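Local structure of DUF5636 domain-containing protein (Legionella pneumophila subsp. pneumophila str. Philadelphia 1, 4RD8) at residues H131-W135 against W180-D185; S124-T130 against P195-D200; R15-L21 against D169-Y175; Q29-I34 against S147-I152. The protein is of unknown function but belongs to the DUF5636 family and folds as a single, largely helical chain without beta strands. The protein carries 3 engineered substitutions. Residue numbers count along the deposited sequence, not the author numbering.

The four contacts join helices and loops of one all-alpha chain. Contact 1, between helices 130-144 and 179-184, lies about 5 Å from the centre of the chain and touches each of the others. Contact 2, centred about 11 Å from contact 1, continues it through P195 and L198. Contact 3 is about 17 Å from contact 1 between centres and meets it at Y175 and V182; contact 4, about 15 Å away, meets it through C31 and I34. Contacts 2 and 4 lie on opposite sides of the chain's centre. Contact 1 falls within contact 2 and contact 4 within contact 3, while segments of contacts 1 and 2 alternate with those of 3 and 4, so early and late parts interlock.

Contact 1 of 4, residues H131-W135 against W180-D185; sequences HAIQW and WDVLID
Residues 131-135 form a turn of helix 130-144; 180-184 belong to helix 179-184. The segment axes cross at 70°, 12.1 Å apart at closest, so side chains bridge the gap; H131 and I184 have the nearest CA atoms, 7.0 Å apart. H131 (chi1 m) sends its ring across, ND1 donating to Q134 OE1 at 2.7 Å. At the edge of that ring, near its plane, lie I184 O and D185 OD1, 3.1 and 3.3 Å from H131 CE1. W180 turns its edge to the H131 face, a T-shaped pair (six-membered W180 ring and H131 centroids 5.2 Å apart, planes at 68°). Water 1 is 2.8 Å from H131 NE2. This is a buried helix-helix junction in the core of an all-alpha fold. Q134 bonds through NE2 to I184 O at 3.0 Å, and to S192 O. The I184 CD1 methyl (chi1 p) packs at the W135 ring edge, 3.4 Å from W135 NE1. W180 NE1 donates to D185 OD2 at 3.1 Å, while D185 OD1 pairs with R122.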
loop_
_atom_site.group_PDB
_atom_site.type_symbol
_atom_site.label_atom_id
_atom_site.label_comp_id
_atom_site.label_asym_id
_atom_site.label_seq_id
_atom_site.Cartn_x
_atom_site.Cartn_y
_atom_site.Cartn_z
ATOM N N HIS A 131 -3.696 -0.570 -3.026
ATOM C CA HIS A 131 -2.415 -1.128 -2.592
ATOM C C HIS A 131 -1.352 -0.033 -2.526
ATOM O O HIS A 131 -0.535 -0.006 -1.604
ATOM C CB HIS A 131 -1.955 -2.264 -3.515
ATOM C CG HIS A 131 -2.763 -3.514 -3.390
ATOM N ND1 HIS A 131 -3.173 -4.027 -2.171
ATOM C CD2 HIS A 131 -3.222 -4.376 -4.333
ATOM C CE1 HIS A 131 -3.854 -5.144 -2.377
ATOM N NE2 HIS A 131 -3.902 -5.372 -3.673
ATOM N N ALA A 132 -1.367 0.880 -3.497
ATOM C CA ALA A 132 -0.453 2.017 -3.460
ATOM C C ALA A 132 -0.669 2.826 -2.192
ATOM O O ALA A 132 0.291 3.258 -1.550
ATOM C CB ALA A 132 -0.642 2.899 -4.697
ATOM N N ILE A 133 -1.934 3.025 -1.830
ATOM C CA ILE A 133 -2.267 3.748 -0.604
ATOM C C ILE A 133 -1.816 3.007 0.664
ATOM O O ILE A 133 -1.297 3.638 1.589
ATOM C CB ILE A 133 -3.767 4.122 -0.543
ATOM C CG1 ILE A 133 -4.082 5.155 -1.628
ATOM C CG2 ILE A 133 -4.122 4.693 0.816
ATOM C CD1 ILE A 133 -5.560 5.463 -1.785
ATOM N N GLN A 134 -1.998 1.685 0.710
ATOM C CA GLN A 134 -1.487 0.895 1.840
ATOM C C GLN A 134 -0.010 1.164 2.054
ATOM O O GLN A 134 0.426 1.428 3.177
ATOM C CB GLN A 134 -1.705 -0.606 1.621
ATOM C CG GLN A 134 -3.133 -1.053 1.873
ATOM C CD GLN A 134 -3.417 -2.410 1.257
ATOM O OE1 GLN A 134 -2.934 -2.713 0.160
ATOM N NE2 GLN A 134 -4.192 -3.232 1.954
ATOM N N TRP A 135 0.751 1.105 0.967
ATOM C CA TRP A 135 2.178 1.369 1.055
ATOM C C TRP A 135 2.489 2.798 1.480
ATOM O O TRP A 135 3.379 3.014 2.301
ATOM C CB TRP A 135 2.915 0.905 -0.221
ATOM C CG TRP A 135 3.060 -0.577 -0.138
ATOM C CD1 TRP A 135 2.257 -1.519 -0.711
ATOM C CD2 TRP A 135 4.012 -1.288 0.672
ATOM N NE1 TRP A 135 2.679 -2.780 -0.338
ATOM C CE2 TRP A 135 3.741 -2.662 0.513
ATOM C CE3 TRP A 135 5.063 -0.891 1.503
ATOM C CZ2 TRP A 135 4.509 -3.648 1.150
ATOM C CZ3 TRP A 135 5.819 -1.871 2.135
ATOM C CH2 TRP A 135 5.533 -3.236 1.956
ATOM N N TRP A 180 2.320 -11.468 0.639
ATOM C CA TRP A 180 1.584 -10.352 0.047
ATOM C C TRP A 180 0.136 -10.373 0.546
ATOM O O TRP A 180 -0.354 -9.372 1.066
ATOM C CB TRP A 180 1.637 -10.445 -1.475
ATOM C CG TRP A 180 0.712 -9.507 -2.205
ATOM C CD1 TRP A 180 -0.627 -9.682 -2.438
ATOM C CD2 TRP A 180 1.073 -8.277 -2.843
ATOM N NE1 TRP A 180 -1.121 -8.624 -3.157
ATOM C CE2 TRP A 180 -0.100 -7.747 -3.422
ATOM C CE3 TRP A 180 2.273 -7.569 -2.970
ATOM C CZ2 TRP A 180 -0.108 -6.535 -4.124
ATOM C CZ3 TRP A 180 2.266 -6.369 -3.666
ATOM C CH2 TRP A 180 1.083 -5.864 -4.235
ATOM N N ASP A 181 -0.536 -11.510 0.395
ATOM C CA ASP A 181 -1.900 -11.677 0.909
ATOM C C ASP A 181 -2.044 -11.335 2.399
ATOM O O ASP A 181 -2.955 -10.604 2.797
ATOM C CB ASP A 181 -2.371 -13.120 0.723
ATOM C CG ASP A 181 -2.549 -13.511 -0.735
ATOM O OD1 ASP A 181 -2.595 -12.619 -1.614
ATOM O OD2 ASP A 181 -2.674 -14.731 -0.996
ATOM N N VAL A 182 -1.167 -11.899 3.225
ATOM C CA VAL A 182 -1.297 -11.773 4.682
ATOM C C VAL A 182 -1.153 -10.327 5.143
ATOM O O VAL A 182 -1.780 -9.900 6.135
ATOM C CB VAL A 182 -0.282 -12.688 5.412
ATOM C CG1 VAL A 182 -0.245 -12.397 6.893
ATOM C CG2 VAL A 182 -0.650 -14.146 5.186
ATOM N N LEU A 183 -0.349 -9.562 4.410
ATOM C CA LEU A 183 -0.086 -8.178 4.778
ATOM C C LEU A 183 -1.105 -7.197 4.217
ATOM O O LEU A 183 -1.636 -6.375 4.957
ATOM C CB LEU A 183 1.314 -7.750 4.336
ATOM C CG LEU A 183 2.439 -8.465 5.087
ATOM C CD1 LEU A 183 3.775 -7.835 4.726
ATOM C CD2 LEU A 183 2.199 -8.433 6.597
ATOM N N ILE A 184 -1.384 -7.290 2.920
ATOM C CA ILE A 184 -2.124 -6.227 2.251
ATOM C C ILE A 184 -3.202 -6.716 1.302
ATOM O O ILE A 184 -3.798 -5.919 0.583
ATOM C CB ILE A 184 -1.172 -5.290 1.467
ATOM C CG1 ILE A 184 -0.407 -6.096 0.406
ATOM C CG2 ILE A 184 -0.230 -4.535 2.426
ATOM C CD1 ILE A 184 0.427 -5.266 -0.526
ATOM N N ASP A 185 -3.454 -8.023 1.268
ATOM C CA ASP A 185 -4.505 -8.538 0.387
ATOM C C ASP A 185 -5.346 -9.600 1.108
ATOM O O ASP A 185 -5.773 -10.588 0.504
ATOM C CB ASP A 185 -3.890 -9.099 -0.906
ATOM C CG ASP A 185 -4.645 -8.685 -2.153
ATOM O OD1 ASP A 185 -5.643 -7.950 -2.041
ATOM O OD2 ASP A 185 -4.226 -9.085 -3.263
HETATM O O HOH W 1 -4.957 -6.844 -5.744
#

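Contact 2 of 4, residues S124-T130 against P195-D200; sequences SSHGELT and PEWLSD
An ST turn in the loop leading to helix 130-144 packs on the opening turn of helix 195-204. S124 OG accepts from H126 N at 3.0 Å. Facing CA pairs are H126-E196 (6.0 Å), G127-S199 (5.8 Å) and T130-P195 (5.9 Å). The carboxylate of E196 (chi1 and chi2 m) folds back to the loop: OE1 lies 3.1 Å from S124 OG, a possible hydrogen bond whose proton is not settled, and 2.5 Å from H126 ND1. The H126 ring (chi1 m) presents its edge to D200, CD2 to OD1 3.4 Å. G127, nearly extended at -163/174, passes close to S199; a CB there would run into T130 OG1. T130, after the N-cap L129, turns CG2 inward, 3.7 Å from P195 CB and 3.9 Å from L198 CD2. Water 2 bonds E196 OE2 at 3.2 Å, and T130 OG1 only weakly at 3.4 Å. Polar side chains of S124, H126, E196 and D200 thus meet on the partly exposed side, while the T130 methyl packs on P195 and L198.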
loop_
_atom_site.group_PDB
_atom_site.type_symbol
_atom_site.label_atom_id
_atom_site.label_comp_id
_atom_site.label_asym_id
_atom_site.label_seq_id
_atom_site.Cartn_x
_atom_site.Cartn_y
_atom_site.Cartn_z
ATOM N N SER A 124 -11.153 -4.872 -9.258
ATOM C CA SER A 124 -12.000 -4.583 -8.110
ATOM C C SER A 124 -12.911 -3.398 -8.400
ATOM O O SER A 124 -12.502 -2.441 -9.054
ATOM C CB SER A 124 -11.149 -4.288 -6.873
ATOM O OG SER A 124 -11.944 -3.733 -5.843
ATOM N N SER A 125 -14.139 -3.463 -7.902
ATOM C CA SER A 125 -15.089 -2.367 -8.059
ATOM C C SER A 125 -14.968 -1.382 -6.903
ATOM O O SER A 125 -15.654 -0.361 -6.875
ATOM C CB SER A 125 -16.519 -2.905 -8.124
ATOM O OG SER A 125 -16.878 -3.520 -6.899
ATOM N N HIS A 126 -14.093 -1.690 -5.950
ATOM C CA HIS A 126 -14.008 -0.916 -4.711
ATOM C C HIS A 126 -12.904 0.145 -4.728
ATOM O O HIS A 126 -13.026 1.176 -4.066
ATOM C CB HIS A 126 -13.828 -1.845 -3.504
ATOM C CG HIS A 126 -15.014 -2.718 -3.230
ATOM N ND1 HIS A 126 -15.131 -4.000 -3.739
ATOM C CD2 HIS A 126 -16.129 -2.500 -2.502
ATOM C CE1 HIS A 126 -16.272 -4.523 -3.332
ATOM N NE2 HIS A 126 -16.900 -3.640 -2.582
ATOM N N GLY A 127 -11.832 -0.105 -5.471
ATOM C CA GLY A 127 -10.730 0.840 -5.549
ATOM C C GLY A 127 -9.791 0.600 -6.722
ATOM O O GLY A 127 -9.913 -0.400 -7.428
ATOM N N GLU A 128 -8.837 1.510 -6.913
ATOM C CA GLU A 128 -7.931 1.467 -8.061
ATOM C C GLU A 128 -6.465 1.511 -7.622
ATOM O O GLU A 128 -5.602 0.824 -8.177
ATOM C CB GLU A 128 -8.244 2.660 -8.972
ATOM C CG GLU A 128 -7.540 2.683 -10.315
ATOM C CD GLU A 128 -7.821 3.970 -11.079
ATOM O OE1 GLU A 128 -7.668 5.062 -10.485
ATOM O OE2 GLU A 128 -8.201 3.898 -12.267
ATOM N N LEU A 129 -6.195 2.332 -6.614
ATOM C CA LEU A 129 -4.840 2.521 -6.112
ATOM C C LEU A 129 -4.756 2.158 -4.644
ATOM O O LEU A 129 -3.965 2.748 -3.909
ATOM C CB LEU A 129 -4.413 3.985 -6.270
ATOM C CG LEU A 129 -4.469 4.585 -7.674
ATOM C CD1 LEU A 129 -4.096 6.058 -7.628
ATOM C CD2 LEU A 129 -3.552 3.837 -8.611
ATOM N N THR A 130 -5.575 1.211 -4.203
ATOM C CA THR A 130 -5.628 0.923 -2.770
ATOM C C THR A 130 -4.319 0.317 -2.258
ATOM O O THR A 130 -3.874 0.654 -1.171
ATOM C CB THR A 130 -6.831 0.034 -2.386
ATOM O OG1 THR A 130 -8.040 0.656 -2.833
ATOM C CG2 THR A 130 -6.907 -0.132 -0.872
ATOM N N PRO A 195 -7.787 -4.638 1.182
ATOM C CA PRO A 195 -7.973 -3.427 0.377
ATOM C C PRO A 195 -9.444 -3.069 0.184
ATOM O O PRO A 195 -9.751 -1.887 0.032
ATOM C CB PRO A 195 -7.320 -3.793 -0.967
ATOM C CG PRO A 195 -7.408 -5.310 -1.023
ATOM C CD PRO A 195 -7.189 -5.743 0.409
ATOM N N GLU A 196 -10.340 -4.056 0.183
ATOM C CA GLU A 196 -11.762 -3.760 0.067
ATOM C C GLU A 196 -12.215 -2.988 1.294
ATOM O O GLU A 196 -13.002 -2.043 1.200
ATOM C CB GLU A 196 -12.599 -5.037 -0.066
ATOM C CG GLU A 196 -12.147 -5.976 -1.168
ATOM C CD GLU A 196 -11.902 -5.263 -2.480
ATOM O OE1 GLU A 196 -12.887 -4.911 -3.154
ATOM O OE2 GLU A 196 -10.723 -5.046 -2.835
ATOM N N TRP A 197 -11.729 -3.402 2.452
ATOM C CA TRP A 197 -12.127 -2.731 3.681
ATOM C C TRP A 197 -11.552 -1.320 3.717
ATOM O O TRP A 197 -12.252 -0.377 4.079
ATOM C CB TRP A 197 -11.701 -3.529 4.919
ATOM C CG TRP A 197 -12.214 -2.919 6.201
ATOM C CD1 TRP A 197 -13.363 -3.241 6.867
ATOM C CD2 TRP A 197 -11.597 -1.859 6.954
ATOM N NE1 TRP A 197 -13.493 -2.452 7.991
ATOM C CE2 TRP A 197 -12.421 -1.604 8.065
ATOM C CE3 TRP A 197 -10.424 -1.112 6.791
ATOM C CZ2 TRP A 197 -12.109 -0.623 9.015
ATOM C CZ3 TRP A 197 -10.114 -0.145 7.735
ATOM C CH2 TRP A 197 -10.955 0.090 8.832
ATOM N N LEU A 198 -10.282 -1.170 3.333
ATOM C CA LEU A 198 -9.654 0.152 3.368
ATOM C C LEU A 198 -10.305 1.113 2.384
ATOM O O LEU A 198 -10.535 2.272 2.708
ATOM C CB LEU A 198 -8.145 0.070 3.128
ATOM C CG LEU A 198 -7.387 1.400 3.048
ATOM C CD1 LEU A 198 -7.511 2.195 4.339
ATOM C CD2 LEU A 198 -5.919 1.147 2.723
ATOM N N SER A 199 -10.621 0.621 1.193
ATOM C CA SER A 199 -11.273 1.449 0.187
ATOM C C SER A 199 -12.625 1.971 0.665
ATOM O O SER A 199 -12.954 3.146 0.476
ATOM C CB SER A 199 -11.438 0.668 -1.115
ATOM O OG SER A 199 -12.579 1.118 -1.821
ATOM N N ASP A 200 -13.406 1.100 1.295
ATOM C CA ASP A 200 -14.728 1.485 1.799
ATOM C C ASP A 200 -14.600 2.411 3.009
ATOM O O ASP A 200 -15.406 3.319 3.207
ATOM C CB ASP A 200 -15.538 0.246 2.182
ATOM C CG ASP A 200 -15.887 -0.620 0.986
ATOM O OD1 ASP A 200 -15.817 -0.122 -0.161
ATOM O OD2 ASP A 200 -16.245 -1.799 1.197
HETATM O O HOH W 2 -10.265 -1.910 -3.249
#

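Contact 3 of 4, residues R15-L21 against D169-Y175; sequences RALQGEL and DSSNPNY
The two segments run antiparallel without forming a regular strand pair, with CA atoms matched A16-N172 (4.8 Å), L17-S170 (4.6 Å) and Q18-D169 (4.8 Å). Two backbone bonds hold them: N172 N to A16 O at 3.0 Å and Q18 N to D169 O at 2.8 Å. L17 CA adds a CA-H...O contact to D169 O at 3.3 Å. N172 (chi1 t) spends both ends of its amide: ND2 donates to L17 O at 2.8 Å, while OD1 accepts from N174 N at 3.0 Å, making an Asx turn, and from N174 ND2 at 2.8 Å. A type I turn spans N172-Y175. The amide of Q18 instead reaches Q168 O through NE2. G19 (55/-134) passes so close to D169 OD1 that a CB would clash. D169 OD2 accepts a weak bond from E20 N at 3.1 Å and one from water 3 at 2.7 Å; the water also donates to E20 OE2 at 2.8 Å and so bridges the two carboxylates, easing their repulsion, while E20 OE1 accepts from N24 ND2. R15 NH1 donates to Y175 OH at 3.1 Å, and R15 CB sits over the Y175 face, 3.6 Å from the centroid, as a CH-pi contact. L17 and L21 pack on F27 of helix 25-38, L17 and S170 touch C179, and Y175 packs on V182 of helix 179-184.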
loop_
_atom_site.group_PDB
_atom_site.type_symbol
_atom_site.label_atom_id
_atom_site.label_comp_id
_atom_site.label_asym_id
_atom_site.label_seq_id
_atom_site.Cartn_x
_atom_site.Cartn_y
_atom_site.Cartn_z
ATOM N N ARG A 15 4.037 -18.623 8.312
ATOM C CA ARG A 15 3.339 -19.673 7.569
ATOM C C ARG A 15 3.467 -19.474 6.062
ATOM O O ARG A 15 3.423 -20.440 5.303
ATOM C CB ARG A 15 1.858 -19.718 7.937
ATOM C CG ARG A 15 1.563 -20.076 9.391
ATOM C CD ARG A 15 0.059 -20.067 9.612
ATOM N NE ARG A 15 -0.318 -19.921 11.015
ATOM C CZ ARG A 15 -1.517 -19.514 11.420
ATOM N NH1 ARG A 15 -2.453 -19.212 10.529
ATOM N NH2 ARG A 15 -1.777 -19.403 12.714
ATOM N N ALA A 16 3.608 -18.218 5.640
ATOM C CA ALA A 16 3.688 -17.890 4.215
ATOM C C ALA A 16 5.116 -17.907 3.695
ATOM O O ALA A 16 5.352 -17.647 2.513
ATOM C CB ALA A 16 3.062 -16.521 3.944
ATOM N N LEU A 17 6.074 -18.202 4.569
ATOM C CA LEU A 17 7.485 -18.082 4.203
ATOM C C LEU A 17 8.194 -19.429 4.078
ATOM O O LEU A 17 7.855 -20.398 4.768
ATOM C CB LEU A 17 8.238 -17.203 5.208
ATOM C CG LEU A 17 7.684 -15.788 5.410
ATOM C CD1 LEU A 17 8.531 -14.999 6.409
ATOM C CD2 LEU A 17 7.578 -15.017 4.089
ATOM N N GLN A 18 9.185 -19.473 3.192
ATOM C CA GLN A 18 10.063 -20.632 3.064
ATOM C C GLN A 18 11.462 -20.140 2.719
ATOM O O GLN A 18 11.686 -18.924 2.634
ATOM C CB GLN A 18 9.545 -21.580 1.977
ATOM C CG GLN A 18 9.358 -20.928 0.614
ATOM C CD GLN A 18 8.741 -21.866 -0.407
ATOM O OE1 GLN A 18 8.675 -23.076 -0.188
ATOM N NE2 GLN A 18 8.278 -21.312 -1.524
ATOM N N GLY A 19 12.391 -21.074 2.523
ATOM C CA GLY A 19 13.741 -20.740 2.095
ATOM C C GLY A 19 14.476 -19.738 2.979
ATOM O O GLY A 19 14.462 -19.859 4.206
ATOM N N GLU A 20 15.122 -18.755 2.357
ATOM C CA GLU A 20 15.899 -17.756 3.091
ATOM C C GLU A 20 15.017 -16.811 3.910
ATOM O O GLU A 20 15.400 -16.402 5.012
ATOM C CB GLU A 20 16.793 -16.954 2.129
ATOM C CG GLU A 20 17.742 -15.942 2.793
ATOM C CD GLU A 20 17.085 -14.596 3.102
ATOM O OE1 GLU A 20 17.538 -13.918 4.052
ATOM O OE2 GLU A 20 16.129 -14.206 2.398
ATOM N N LEU A 21 13.854 -16.447 3.371
ATOM C CA LEU A 21 12.997 -15.486 4.058
ATOM C C LEU A 21 12.489 -16.055 5.378
ATOM O O LEU A 21 12.343 -15.324 6.356
ATOM C CB LEU A 21 11.834 -15.021 3.177
ATOM C CG LEU A 21 12.176 -14.023 2.064
ATOM C CD1 LEU A 21 10.907 -13.573 1.340
ATOM C CD2 LEU A 21 12.959 -12.822 2.619
ATOM N N ASP A 169 10.161 -17.167 -2.035
ATOM C CA ASP A 169 10.299 -17.493 -0.612
ATOM C C ASP A 169 9.165 -16.927 0.233
ATOM O O ASP A 169 8.978 -17.343 1.377
ATOM C CB ASP A 169 11.620 -16.953 -0.047
ATOM C CG ASP A 169 12.815 -17.789 -0.433
ATOM O OD1 ASP A 169 12.639 -18.900 -0.976
ATOM O OD2 ASP A 169 13.947 -17.332 -0.164
ATOM N N SER A 170 8.415 -15.974 -0.313
ATOM C CA SER A 170 7.262 -15.443 0.417
ATOM C C SER A 170 5.934 -16.002 -0.110
ATOM O O SER A 170 4.867 -15.421 0.113
ATOM C CB SER A 170 7.263 -13.905 0.429
ATOM O OG SER A 170 7.120 -13.389 -0.876
ATOM N N SER A 171 6.014 -17.137 -0.805
ATOM C CA SER A 171 4.834 -17.858 -1.285
ATOM C C SER A 171 4.914 -19.344 -0.951
ATOM O O SER A 171 4.834 -20.180 -1.844
ATOM C CB SER A 171 4.656 -17.666 -2.802
ATOM O OG SER A 171 4.258 -16.329 -3.095
ATOM N N ASN A 172 5.079 -19.661 0.336
ATOM C CA ASN A 172 5.088 -21.040 0.823
ATOM C C ASN A 172 3.838 -21.777 0.338
ATOM O O ASN A 172 2.721 -21.360 0.641
ATOM C CB ASN A 172 5.125 -21.027 2.360
ATOM C CG ASN A 172 5.365 -22.392 2.960
ATOM O OD1 ASN A 172 4.878 -23.407 2.459
ATOM N ND2 ASN A 172 6.119 -22.424 4.058
ATOM N N PRO A 173 4.016 -22.856 -0.443
ATOM C CA PRO A 173 2.872 -23.525 -1.075
ATOM C C PRO A 173 2.037 -24.371 -0.121
ATOM O O PRO A 173 1.021 -24.934 -0.543
ATOM C CB PRO A 173 3.533 -24.435 -2.112
ATOM C CG PRO A 173 4.883 -24.754 -1.511
ATOM C CD PRO A 173 5.299 -23.459 -0.850
ATOM N N ASN A 174 2.465 -24.486 1.132
ATOM C CA ASN A 174 1.713 -25.270 2.108
ATOM C C ASN A 174 0.576 -24.474 2.736
ATOM O O ASN A 174 -0.289 -25.033 3.407
ATOM C CB ASN A 174 2.639 -25.808 3.197
ATOM C CG ASN A 174 3.689 -26.745 2.647
ATOM O OD1 ASN A 174 3.410 -27.904 2.357
ATOM N ND2 ASN A 174 4.905 -26.239 2.490
ATOM N N TYR A 175 0.595 -23.172 2.489
ATOM C CA TYR A 175 -0.318 -22.221 3.100
ATOM C C TYR A 175 -1.075 -21.541 1.967
ATOM O O TYR A 175 -0.481 -21.174 0.959
ATOM C CB TYR A 175 0.498 -21.185 3.885
ATOM C CG TYR A 175 -0.290 -20.371 4.883
ATOM C CD1 TYR A 175 -1.099 -20.986 5.822
ATOM C CD2 TYR A 175 -0.197 -18.985 4.903
ATOM C CE1 TYR A 175 -1.815 -20.245 6.738
ATOM C CE2 TYR A 175 -0.912 -18.236 5.823
ATOM C CZ TYR A 175 -1.714 -18.872 6.735
ATOM O OH TYR A 175 -2.425 -18.137 7.652
HETATM O O HOH W 3 14.978 -14.861 -0.125
#

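Contact 4 of 4, residues Q29-I34 against S147-I152; sequences QLCTKI and SFLENI
Helix 25-38 packs here against a tight type I' turn, L149-I152, in the loop between helices 130-144 and 157-162. The turn residues E150 (57/32) and N151 (62/28) are left-handed, and I152 N returns to L149 O at 3.1 Å. On the helix, L30, K33 and I34 make most of the facing surface; the closest CA pairs are L30-L149 (5.8 Å) and K33-F148 (6.5 Å). L30 (chi1 m, chi2 t) is the knob that fits the turn: its CD2 sits 3.4 Å from L149 O, 4.0 Å from L149 CB, 3.9 Å from E150 CG and 4.3 Å from I152 CG2. One turn further, I34 CG1 rests against both F148 CZ and L149 CD2, 4.0 Å from each. The F148 ring (chi1 t) presents its edge to K33 O and also meets Y37, while I138 and I161 of two other helices back I34. K33, with all four chi angles m, curls back over the loop rather than extending. Its NZ bonds mainly to S147 O at 2.8 Å and, in a salt bridge, to E150 OE2 at 2.7 Å; F148 O (3.2 Å, weak) and water 4 (3.2 Å) are further, shared partners of NZ. The same E150 OE2 accepts an almost linear hydrogen bond from Q29 NE2, 3.1 Å long with an N-H...O angle of 177°.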
loop_
_atom_site.group_PDB
_atom_site.type_symbol
_atom_site.label_atom_id
_atom_site.label_comp_id
_atom_site.label_asym_id
_atom_site.label_seq_id
_atom_site.Cartn_x
_atom_site.Cartn_y
_atom_site.Cartn_z
ATOM N N GLN A 29 10.314 -9.682 11.354
ATOM C CA GLN A 29 9.970 -8.617 12.296
ATOM C C GLN A 29 9.328 -7.431 11.569
ATOM O O GLN A 29 8.328 -6.886 12.035
ATOM C CB GLN A 29 11.203 -8.164 13.077
ATOM C CG GLN A 29 10.965 -6.964 14.004
ATOM C CD GLN A 29 10.010 -7.259 15.156
ATOM O OE1 GLN A 29 9.627 -8.408 15.391
ATOM N NE2 GLN A 29 9.629 -6.213 15.890
ATOM N N LEU A 30 9.891 -7.057 10.419
ATOM C CA LEU A 30 9.351 -5.947 9.639
ATOM C C LEU A 30 7.923 -6.242 9.183
ATOM O O LEU A 30 7.049 -5.375 9.279
ATOM C CB LEU A 30 10.260 -5.630 8.448
ATOM C CG LEU A 30 11.643 -5.052 8.803
ATOM C CD1 LEU A 30 12.490 -4.910 7.546
ATOM C CD2 LEU A 30 11.532 -3.709 9.519
ATOM N N CYS A 31 7.680 -7.459 8.705
ATOM C CA CYS A 31 6.333 -7.840 8.269
ATOM C C CYS A 31 5.351 -7.853 9.431
ATOM O O CYS A 31 4.188 -7.472 9.278
ATOM C CB CYS A 31 6.337 -9.218 7.599
ATOM S SG CYS A 31 7.189 -9.262 6.006
ATOM N N THR A 32 5.815 -8.323 10.583
ATOM C CA THR A 32 4.977 -8.408 11.761
ATOM C C THR A 32 4.547 -7.013 12.193
ATOM O O THR A 32 3.386 -6.797 12.545
ATOM C CB THR A 32 5.715 -9.122 12.894
ATOM O OG1 THR A 32 6.041 -10.448 12.464
ATOM C CG2 THR A 32 4.858 -9.186 14.145
ATOM N N LYS A 33 5.476 -6.060 12.141
ATOM C CA LYS A 33 5.159 -4.677 12.494
ATOM C C LYS A 33 4.110 -4.089 11.536
ATOM O O LYS A 33 3.164 -3.426 11.977
ATOM C CB LYS A 33 6.436 -3.827 12.523
ATOM C CG LYS A 33 7.432 -4.244 13.604
ATOM C CD LYS A 33 6.893 -3.985 14.997
ATOM C CE LYS A 33 6.915 -2.506 15.346
ATOM N NZ LYS A 33 8.291 -2.022 15.644
ATOM N N ILE A 34 4.272 -4.351 10.242
ATOM C CA ILE A 34 3.313 -3.890 9.234
ATOM C C ILE A 34 1.936 -4.490 9.479
ATOM O O ILE A 34 0.930 -3.782 9.450
ATOM C CB ILE A 34 3.801 -4.212 7.811
ATOM C CG1 ILE A 34 5.000 -3.324 7.485
ATOM C CG2 ILE A 34 2.690 -4.011 6.788
ATOM C CD1 ILE A 34 5.648 -3.644 6.153
ATOM N N SER A 147 10.802 3.713 14.792
ATOM C CA SER A 147 10.761 2.419 15.479
ATOM C C SER A 147 9.774 1.442 14.853
ATOM O O SER A 147 9.893 0.235 15.036
ATOM C CB SER A 147 10.457 2.602 16.970
ATOM O OG SER A 147 9.116 3.004 17.189
ATOM N N PHE A 148 8.801 1.976 14.127
ATOM C CA PHE A 148 7.824 1.151 13.432
ATOM C C PHE A 148 8.505 0.122 12.537
ATOM O O PHE A 148 8.158 -1.058 12.559
ATOM C CB PHE A 148 6.887 2.039 12.614
ATOM C CG PHE A 148 6.029 1.290 11.632
ATOM C CD1 PHE A 148 5.263 0.208 12.040
ATOM C CD2 PHE A 148 5.965 1.686 10.306
ATOM C CE1 PHE A 148 4.467 -0.471 11.145
ATOM C CE2 PHE A 148 5.162 1.012 9.396
ATOM C CZ PHE A 148 4.410 -0.071 9.820
ATOM N N LEU A 149 9.481 0.564 11.752
ATOM C CA LEU A 149 10.206 -0.365 10.885
ATOM C C LEU A 149 11.641 -0.556 11.368
ATOM O O LEU A 149 12.567 -0.681 10.562
ATOM C CB LEU A 149 10.150 0.062 9.416
ATOM C CG LEU A 149 8.740 0.100 8.811
ATOM C CD1 LEU A 149 8.761 0.431 7.308
ATOM C CD2 LEU A 149 8.017 -1.239 9.066
ATOM N N GLU A 150 11.800 -0.575 12.691
ATOM C CA GLU A 150 13.063 -0.935 13.327
ATOM C C GLU A 150 14.205 -0.037 12.848
ATOM O O GLU A 150 15.359 -0.464 12.763
ATOM C CB GLU A 150 13.383 -2.413 13.087
ATOM C CG GLU A 150 12.192 -3.341 13.366
ATOM C CD GLU A 150 11.802 -3.377 14.829
ATOM O OE1 GLU A 150 12.707 -3.393 15.693
ATOM O OE2 GLU A 150 10.588 -3.397 15.120
ATOM N N ASN A 151 13.856 1.212 12.545
ATOM C CA ASN A 151 14.822 2.238 12.153
ATOM C C ASN A 151 15.595 1.933 10.871
ATOM O O ASN A 151 16.737 2.386 10.710
ATOM C CB ASN A 151 15.796 2.541 13.295
ATOM C CG ASN A 151 16.367 3.938 13.205
ATOM O OD1 ASN A 151 15.776 4.819 12.579
ATOM N ND2 ASN A 151 17.523 4.147 13.815
ATOM N N ILE A 152 14.992 1.168 9.964
ATOM C CA ILE A 152 15.573 1.022 8.632
ATOM C C ILE A 152 15.445 2.383 7.942
ATOM O O ILE A 152 14.543 3.159 8.270
ATOM C CB ILE A 152 14.912 -0.095 7.776
ATOM C CG1 ILE A 152 13.458 0.237 7.436
ATOM C CG2 ILE A 152 15.007 -1.440 8.480
ATOM C CD1 ILE A 152 12.874 -0.679 6.359
HETATM O O HOH W 4 7.263 0.626 17.076
#